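Long-range contacts in hypothetical protein (Bacteroides caccae, PDB 4M8R), which is of unknown function but probably combines an N-terminal Ig-like domain with a WD40-like beta-propeller domain: residues V155-Q159 / I201-I207; F307-A312 / Y323-V327; V370-R375 / N417-W421. All coordinates share one frame; numbering follows the deposited sequence.

Contact 1 of 3, residues V155-Q159 / I201-I207; sequences VVNLQ and IGSGNDI
V156 and I201 meet through their branched ends. The CG2 methyl of I201 sits in the fork of V156, 3.7 Å from V156 CG1 and 3.9 Å from V156 CG2. At chi1 57° I201 CG2 stands anti to the carbonyl carbon, which turns it to V156. I207 fills the next hollow. Its CD1 ends 4.2 Å from V156 CG2, in a notch that N157 O and L158 CB also border. L158 is the bump from the other side. Its CB rests 4.0 Å from I207 CG1, and its CD1 reaches past to the backbone of N205, 3.7 Å from N205 C. This is a junction between neighbouring blades of the beta-propeller. The end of strand 153-156 and the chain just after it pack against the loop that follows strand 196-201. In that loop S203 OG donates to D206 O at 2.9 Å. N157 points away, and its amide bonds to G163. At the far end Q159 NE2 donates to N205 OD1 over 2.9 Å, almost straight at 174°. The acceptor lies in the plane of the Q159 amide and is met nearly end-on, while the two amide planes stand 72° apart.

Contact 2 of 3, residues F307-A312 / Y323-V327; sequences FYFGMA and YQKKV. With EDO (1,2-ethanediol), chain H.
F307-G310 and K325-V327 are adjacent antiparallel strands of one beta-propeller blade, joined by a loop. F309 and K326 form the hydrogen-bonded pair. F309 N donates to K326 O at 2.8 Å, and K326 N returns a longer bond to F309 O at 3.2 Å. Past the strand ends, M311 N donates to Q324 O at 3.0 Å and keeps the chains together. Y308 and V327 are a non-hydrogen-bonded pair on the same face, with Y308 CB 3.7 Å from V327 CG1. On that face Y308 and Y323 also meet, rim to rim. Y323 OH lies near the plane of the Y308 ring, 3.8 Å from Y308 CE2, and the two side chains cross at about a right angle. Y323 CG lies anti to the backbone N (chi1 -172°), which carries the ring back beside G310, with Y323 OH 3.5 Å from G310 CA. A CB on G310 would run into the Y323 hydroxyl, so glycine leaves room for it. The other edge of this ring faces A312 O, 3.3 Å from Y323 CE1.
On the side of F309 and K326, the selenomethionine M311 curls back at chi2 and chi3. Its CE comes within 4.0 Å of K326 CE. The F309 ring turns an edge to K326 O and meets W400 edge-to-face. K325 leads out of the contact, and its NZ bonds to G202 O, F264 O and N268 OD1, three oxygens that would hold the buried amine. Y308 N, near the start of the pairing, donates to 1,2-ethanediol O2. Such antiparallel pairing of neighbouring strands is typical of the four-stranded meander that makes a propeller blade.

Contact 3 of 3, residues V370-R375 / N417-W421; sequences VSITNR and NSVVW. With EDO (1,2-ethanediol), chain H.
N417 lies against S371, its backbone O 3.5 Å from S371 CB, while its OD1 bonds to R393. Here two beta-propeller blades meet. Strands 370-373 and 419-421 run nearly parallel, but with their axes 6.5 Å apart at closest they are joined by side-chain hydroxyls instead of backbone pairing. V419 N donates to S371 OG at 3.2 Å. V420 sets its CG2 4.0 Å from T373 OG1 and bonds through its backbone to Y120, since the C-terminal strand 419-422 completes the sheet begun by 118-123. W421 N donates to T373 OG1, also at 3.2 Å and nearly straight. Both hydroxyls reach the next blade because they stand anti to their backbone N (chi1 -176° in T373). The T373 methyl CG2 is 3.7 Å from W421 CD1. W421 NE1 hydrogen-bonds to T383 OG1. R375 lies across one face of the indole, its guanidinium tilted 37° to the ring and going on to E135 of the third subunit. With an alanine at W421, R375 would probably lose the flat face its chain lies on, and T383 its indole N-H partner. R375 CB stands 3.6 Å above the centroid of the five-membered ring, 2° off its normal.

How the contacts relate
All three contacts lie in the WD40-like domain. Contact 2 works within one blade, by backbone bonds between neighbouring strands. Contacts 1 and 3 join different blades. Contact 1 does so mainly with branched aliphatic groups and one amide pair, contact 3 with hydroxyls and an arginine over an indole. Contacts 2 and 3 are mostly buried; contact 1, although closest to the centre of the chain, is only partly so. The contacts also touch one another. Y323 of contact 2 packs on G202-G204 of contact 1, N374 ND2 of contact 3 probably bonds to Y308 O of contact 2, and V420 of contact 3 packs on V155-N157 of contact 1.

Contact 1 of 3, residues V155-Q159 / I201-I207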
# COMPACT_ATOMS: atom_id res chain seq x y z
N VAL A 155 25.42 -15.00 11.28
CA VAL A 155 25.24 -14.29 10.03
C VAL A 155 23.79 -14.37 9.55
O VAL A 155 23.21 -15.45 9.47
CB VAL A 155 26.19 -14.84 8.96
CG1 VAL A 155 26.02 -14.08 7.65
CG2 VAL A 155 27.63 -14.73 9.45
N VAL A 156 23.24 -13.21 9.22
CA VAL A 156 21.85 -13.08 8.80
C VAL A 156 21.73 -12.06 7.69
O VAL A 156 22.67 -11.32 7.41
CB VAL A 156 20.95 -12.64 9.96
CG1 VAL A 156 20.95 -13.68 11.07
CG2 VAL A 156 21.39 -11.29 10.52
N ASN A 157 20.55 -12.00 7.07
CA ASN A 157 20.28 -11.06 5.99
C ASN A 157 19.05 -10.24 6.30
O ASN A 157 18.06 -10.76 6.80
CB ASN A 157 20.06 -11.82 4.69
CG ASN A 157 19.49 -10.93 3.59
OD1 ASN A 157 18.33 -11.09 3.19
ND2 ASN A 157 20.29 -9.99 3.08
N LEU A 158 19.12 -8.95 6.01
CA LEU A 158 17.93 -8.12 5.95
C LEU A 158 17.53 -8.04 4.50
O LEU A 158 18.31 -7.60 3.67
CB LEU A 158 18.20 -6.73 6.51
CG LEU A 158 17.02 -5.76 6.43
CD1 LEU A 158 15.80 -6.32 7.14
CD2 LEU A 158 17.42 -4.41 7.01
N GLN A 159 16.32 -8.48 4.19
CA GLN A 159 15.90 -8.59 2.80
C GLN A 159 16.14 -7.29 2.03
O GLN A 159 15.93 -6.20 2.55
CB GLN A 159 14.44 -9.03 2.69
CG GLN A 159 13.42 -8.10 3.34
CD GLN A 159 11.98 -8.41 2.92
OE1 GLN A 159 11.73 -9.32 2.13
NE2 GLN A 159 11.04 -7.64 3.46
N ILE A 201 16.50 -11.56 14.81
CA ILE A 201 15.80 -11.49 13.54
C ILE A 201 14.33 -11.86 13.72
O ILE A 201 13.92 -12.28 14.80
CB ILE A 201 16.46 -12.40 12.49
CG1 ILE A 201 16.53 -13.85 12.97
CG2 ILE A 201 17.86 -11.89 12.18
CD1 ILE A 201 17.00 -14.80 11.90
N GLY A 202 13.55 -11.69 12.66
CA GLY A 202 12.14 -12.08 12.66
C GLY A 202 11.14 -10.99 12.97
O GLY A 202 9.94 -11.27 13.03
N SER A 203 11.58 -9.75 13.18
CA SER A 203 10.64 -8.66 13.48
C SER A 203 9.75 -8.37 12.28
O SER A 203 8.59 -8.02 12.44
CB SER A 203 11.37 -7.38 13.90
OG SER A 203 12.15 -6.86 12.85
N GLY A 204 10.31 -8.52 11.08
CA GLY A 204 9.57 -8.26 9.86
C GLY A 204 10.44 -7.55 8.84
O GLY A 204 10.62 -8.04 7.72
N ASN A 205 11.00 -6.41 9.24
CA ASN A 205 11.85 -5.64 8.34
C ASN A 205 12.97 -4.88 9.06
O ASN A 205 13.40 -3.82 8.62
CB ASN A 205 10.99 -4.68 7.50
CG ASN A 205 11.52 -4.51 6.09
OD1 ASN A 205 11.56 -5.47 5.32
ND2 ASN A 205 11.93 -3.29 5.75
N ASP A 206 13.46 -5.45 10.16
CA ASP A 206 14.54 -4.84 10.93
C ASP A 206 15.40 -5.91 11.58
O ASP A 206 14.92 -7.00 11.87
CB ASP A 206 13.97 -3.92 12.03
CG ASP A 206 13.18 -2.74 11.46
OD1 ASP A 206 11.96 -2.90 11.22
OD2 ASP A 206 13.77 -1.65 11.27
N ILE A 207 16.68 -5.60 11.78
CA ILE A 207 17.57 -6.44 12.56
C ILE A 207 17.79 -5.72 13.88
O ILE A 207 18.19 -4.55 13.89
CB ILE A 207 18.95 -6.63 11.91
CG1 ILE A 207 18.83 -7.10 10.46
CG2 ILE A 207 19.78 -7.61 12.73
CD1 ILE A 207 18.23 -8.48 10.28

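Contact 2 of 3, residues F307-A312 / Y323-V327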
# COMPACT_ATOMS: atom_id res chain seq x y z
N PHE A 307 14.34 -20.70 15.93
CA PHE A 307 13.90 -20.50 14.55
C PHE A 307 12.53 -19.86 14.49
O PHE A 307 11.82 -19.77 15.49
CB PHE A 307 13.88 -21.83 13.81
CG PHE A 307 12.88 -22.81 14.35
CD1 PHE A 307 11.55 -22.75 13.96
CD2 PHE A 307 13.26 -23.79 15.25
CE1 PHE A 307 10.62 -23.65 14.46
CE2 PHE A 307 12.34 -24.69 15.75
CZ PHE A 307 11.02 -24.63 15.36
N TYR A 308 12.16 -19.42 13.29
CA TYR A 308 10.80 -18.99 13.02
C TYR A 308 10.36 -19.41 11.63
O TYR A 308 11.19 -19.57 10.74
CB TYR A 308 10.66 -17.47 13.17
CG TYR A 308 11.26 -16.66 12.05
CD1 TYR A 308 12.61 -16.32 12.04
CD2 TYR A 308 10.46 -16.19 11.01
CE1 TYR A 308 13.16 -15.55 11.02
CE2 TYR A 308 11.00 -15.43 9.98
CZ TYR A 308 12.34 -15.12 9.99
OH TYR A 308 12.87 -14.37 8.97
N PHE A 309 9.06 -19.61 11.47
CA PHE A 309 8.43 -19.73 10.16
C PHE A 309 7.67 -18.44 9.87
O PHE A 309 6.85 -18.03 10.68
CB PHE A 309 7.40 -20.86 10.15
CG PHE A 309 7.99 -22.24 10.19
CD1 PHE A 309 8.30 -22.84 11.40
CD2 PHE A 309 8.19 -22.96 9.01
CE1 PHE A 309 8.82 -24.12 11.43
CE2 PHE A 309 8.71 -24.24 9.04
CZ PHE A 309 9.02 -24.83 10.26
N GLY A 310 7.95 -17.80 8.74
CA GLY A 310 7.15 -16.67 8.28
C GLY A 310 5.94 -17.20 7.52
O GLY A 310 6.10 -17.81 6.47
N MSE A 311 4.75 -16.98 8.06
CA MSE A 311 3.51 -17.56 7.50
C MSE A 311 2.85 -16.68 6.47
O MSE A 311 1.84 -17.06 5.89
CB MSE A 311 2.54 -17.85 8.64
CG MSE A 311 3.16 -18.74 9.72
SE MSE A 311 3.78 -20.45 8.98
CE MSE A 311 2.05 -21.20 8.40
N ALA A 312 3.41 -15.49 6.25
CA ALA A 312 3.03 -14.63 5.13
C ALA A 312 4.25 -13.81 4.71
O ALA A 312 5.24 -13.76 5.44
CB ALA A 312 1.90 -13.70 5.53
N TYR A 323 3.64 -8.97 11.56
CA TYR A 323 4.24 -10.09 10.85
C TYR A 323 3.86 -11.41 11.53
O TYR A 323 4.21 -11.63 12.69
CB TYR A 323 5.76 -9.92 10.83
CG TYR A 323 6.52 -10.91 9.98
CD1 TYR A 323 6.07 -11.25 8.71
CD2 TYR A 323 7.72 -11.47 10.43
CE1 TYR A 323 6.78 -12.15 7.93
CE2 TYR A 323 8.43 -12.36 9.65
CZ TYR A 323 7.95 -12.71 8.39
OH TYR A 323 8.64 -13.59 7.59
N GLN A 324 3.16 -12.27 10.81
CA GLN A 324 2.60 -13.51 11.37
C GLN A 324 3.57 -14.68 11.26
O GLN A 324 4.16 -14.91 10.20
CB GLN A 324 1.27 -13.84 10.70
CG GLN A 324 0.14 -12.94 11.18
CD GLN A 324 -0.96 -12.74 10.16
OE1 GLN A 324 -2.14 -12.94 10.46
NE2 GLN A 324 -0.58 -12.33 8.95
N LYS A 325 3.74 -15.41 12.35
CA LYS A 325 4.77 -16.45 12.41
C LYS A 325 4.59 -17.45 13.55
O LYS A 325 3.90 -17.19 14.54
CB LYS A 325 6.16 -15.82 12.49
CG LYS A 325 6.26 -14.69 13.50
CD LYS A 325 7.54 -13.89 13.39
CE LYS A 325 7.34 -12.51 14.02
NZ LYS A 325 8.40 -12.18 14.99
N LYS A 326 5.21 -18.61 13.38
CA LYS A 326 5.33 -19.62 14.42
C LYS A 326 6.81 -19.73 14.74
O LYS A 326 7.63 -19.87 13.83
CB LYS A 326 4.80 -20.97 13.92
CG LYS A 326 3.30 -20.97 13.66
CD LYS A 326 2.89 -22.08 12.71
CE LYS A 326 1.43 -21.97 12.30
NZ LYS A 326 0.49 -22.31 13.41
N VAL A 327 7.16 -19.65 16.02
CA VAL A 327 8.56 -19.70 16.43
C VAL A 327 8.80 -20.83 17.41
O VAL A 327 7.89 -21.30 18.08
CB VAL A 327 9.03 -18.37 17.06
CG1 VAL A 327 8.62 -17.20 16.19
CG2 VAL A 327 8.48 -18.21 18.47
C1 EDO H . 16.67 -18.87 12.63
O1 EDO H . 17.94 -18.27 12.35
C2 EDO H . 15.76 -18.65 11.43
O2 EDO H . 14.50 -19.32 11.60

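Contact 3 of 3, residues V370-R375 / N417-W421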
# COMPACT_ATOMS: atom_id res chain seq x y z
N VAL A 370 23.06 -27.85 12.23
CA VAL A 370 24.12 -26.87 12.53
C VAL A 370 23.83 -25.45 12.03
O VAL A 370 24.52 -24.51 12.42
CB VAL A 370 25.49 -27.31 11.98
CG1 VAL A 370 26.03 -28.48 12.78
CG2 VAL A 370 25.41 -27.64 10.49
N SER A 371 22.82 -25.30 11.18
CA SER A 371 22.39 -24.00 10.74
C SER A 371 20.92 -24.05 10.33
O SER A 371 20.45 -25.06 9.80
CB SER A 371 23.23 -23.52 9.56
OG SER A 371 23.09 -22.13 9.35
N ILE A 372 20.20 -22.96 10.60
CA ILE A 372 18.83 -22.77 10.14
C ILE A 372 18.71 -21.37 9.56
O ILE A 372 19.25 -20.41 10.11
CB ILE A 372 17.81 -22.92 11.29
CG1 ILE A 372 18.00 -24.25 12.02
CG2 ILE A 372 16.38 -22.83 10.76
CD1 ILE A 372 17.01 -24.49 13.14
N THR A 373 17.98 -21.25 8.45
CA THR A 373 17.78 -19.95 7.82
C THR A 373 16.52 -19.97 6.94
O THR A 373 15.98 -21.04 6.67
CB THR A 373 19.04 -19.54 7.03
OG1 THR A 373 18.87 -18.22 6.48
CG2 THR A 373 19.35 -20.55 5.92
N ASN A 374 16.05 -18.79 6.53
CA ASN A 374 14.75 -18.65 5.88
C ASN A 374 14.83 -17.98 4.53
O ASN A 374 15.46 -16.94 4.39
CB ASN A 374 13.80 -17.82 6.75
CG ASN A 374 13.59 -18.43 8.12
OD1 ASN A 374 14.49 -18.43 8.96
ND2 ASN A 374 12.38 -18.92 8.37
N ARG A 375 14.16 -18.57 3.54
CA ARG A 375 14.04 -17.97 2.22
C ARG A 375 12.71 -17.24 2.18
O ARG A 375 11.65 -17.87 2.14
CB ARG A 375 14.11 -19.04 1.13
CG ARG A 375 14.59 -18.48 -0.20
CD ARG A 375 14.03 -19.20 -1.41
NE ARG A 375 14.44 -20.59 -1.50
CZ ARG A 375 14.51 -21.29 -2.64
NH1 ARG A 375 14.21 -20.73 -3.80
NH2 ARG A 375 14.89 -22.56 -2.60
N ASN A 417 29.58 -24.64 8.23
CA ASN A 417 28.77 -24.81 9.45
C ASN A 417 27.61 -23.83 9.51
O ASN A 417 26.63 -24.06 10.23
CB ASN A 417 29.63 -24.64 10.71
CG ASN A 417 30.29 -25.93 11.16
OD1 ASN A 417 29.64 -26.98 11.21
ND2 ASN A 417 31.57 -25.86 11.50
N SER A 418 27.72 -22.72 8.78
CA SER A 418 26.66 -21.73 8.70
C SER A 418 26.34 -21.43 7.25
O SER A 418 27.24 -21.18 6.45
CB SER A 418 27.08 -20.45 9.42
OG SER A 418 27.49 -20.72 10.74
N VAL A 419 25.05 -21.46 6.92
CA VAL A 419 24.58 -20.95 5.64
C VAL A 419 23.45 -19.96 5.89
O VAL A 419 22.77 -20.03 6.91
CB VAL A 419 24.09 -22.08 4.70
CG1 VAL A 419 25.26 -22.94 4.27
CG2 VAL A 419 22.99 -22.91 5.35
N VAL A 420 23.25 -19.06 4.94
CA VAL A 420 22.26 -18.00 5.07
C VAL A 420 21.63 -17.67 3.73
O VAL A 420 22.33 -17.53 2.73
CB VAL A 420 22.89 -16.73 5.70
CG1 VAL A 420 24.14 -16.30 4.95
CG2 VAL A 420 21.87 -15.60 5.76
N TRP A 421 20.31 -17.57 3.71
CA TRP A 421 19.59 -17.05 2.55
C TRP A 421 19.69 -15.53 2.54
O TRP A 421 19.58 -14.89 3.59
CB TRP A 421 18.12 -17.46 2.60
CG TRP A 421 17.82 -18.85 2.13
CD1 TRP A 421 17.37 -19.89 2.88
CD2 TRP A 421 17.94 -19.34 0.79
NE1 TRP A 421 17.20 -21.00 2.09
CE2 TRP A 421 17.54 -20.69 0.81
CE3 TRP A 421 18.35 -18.77 -0.42
CZ2 TRP A 421 17.53 -21.49 -0.34
CZ3 TRP A 421 18.35 -19.57 -1.57
CH2 TRP A 421 17.94 -20.91 -1.51
C1 EDO H . 16.67 -18.87 12.63
O1 EDO H . 17.94 -18.27 12.35
C2 EDO H . 15.76 -18.65 11.43
O2 EDO H . 14.50 -19.32 11.60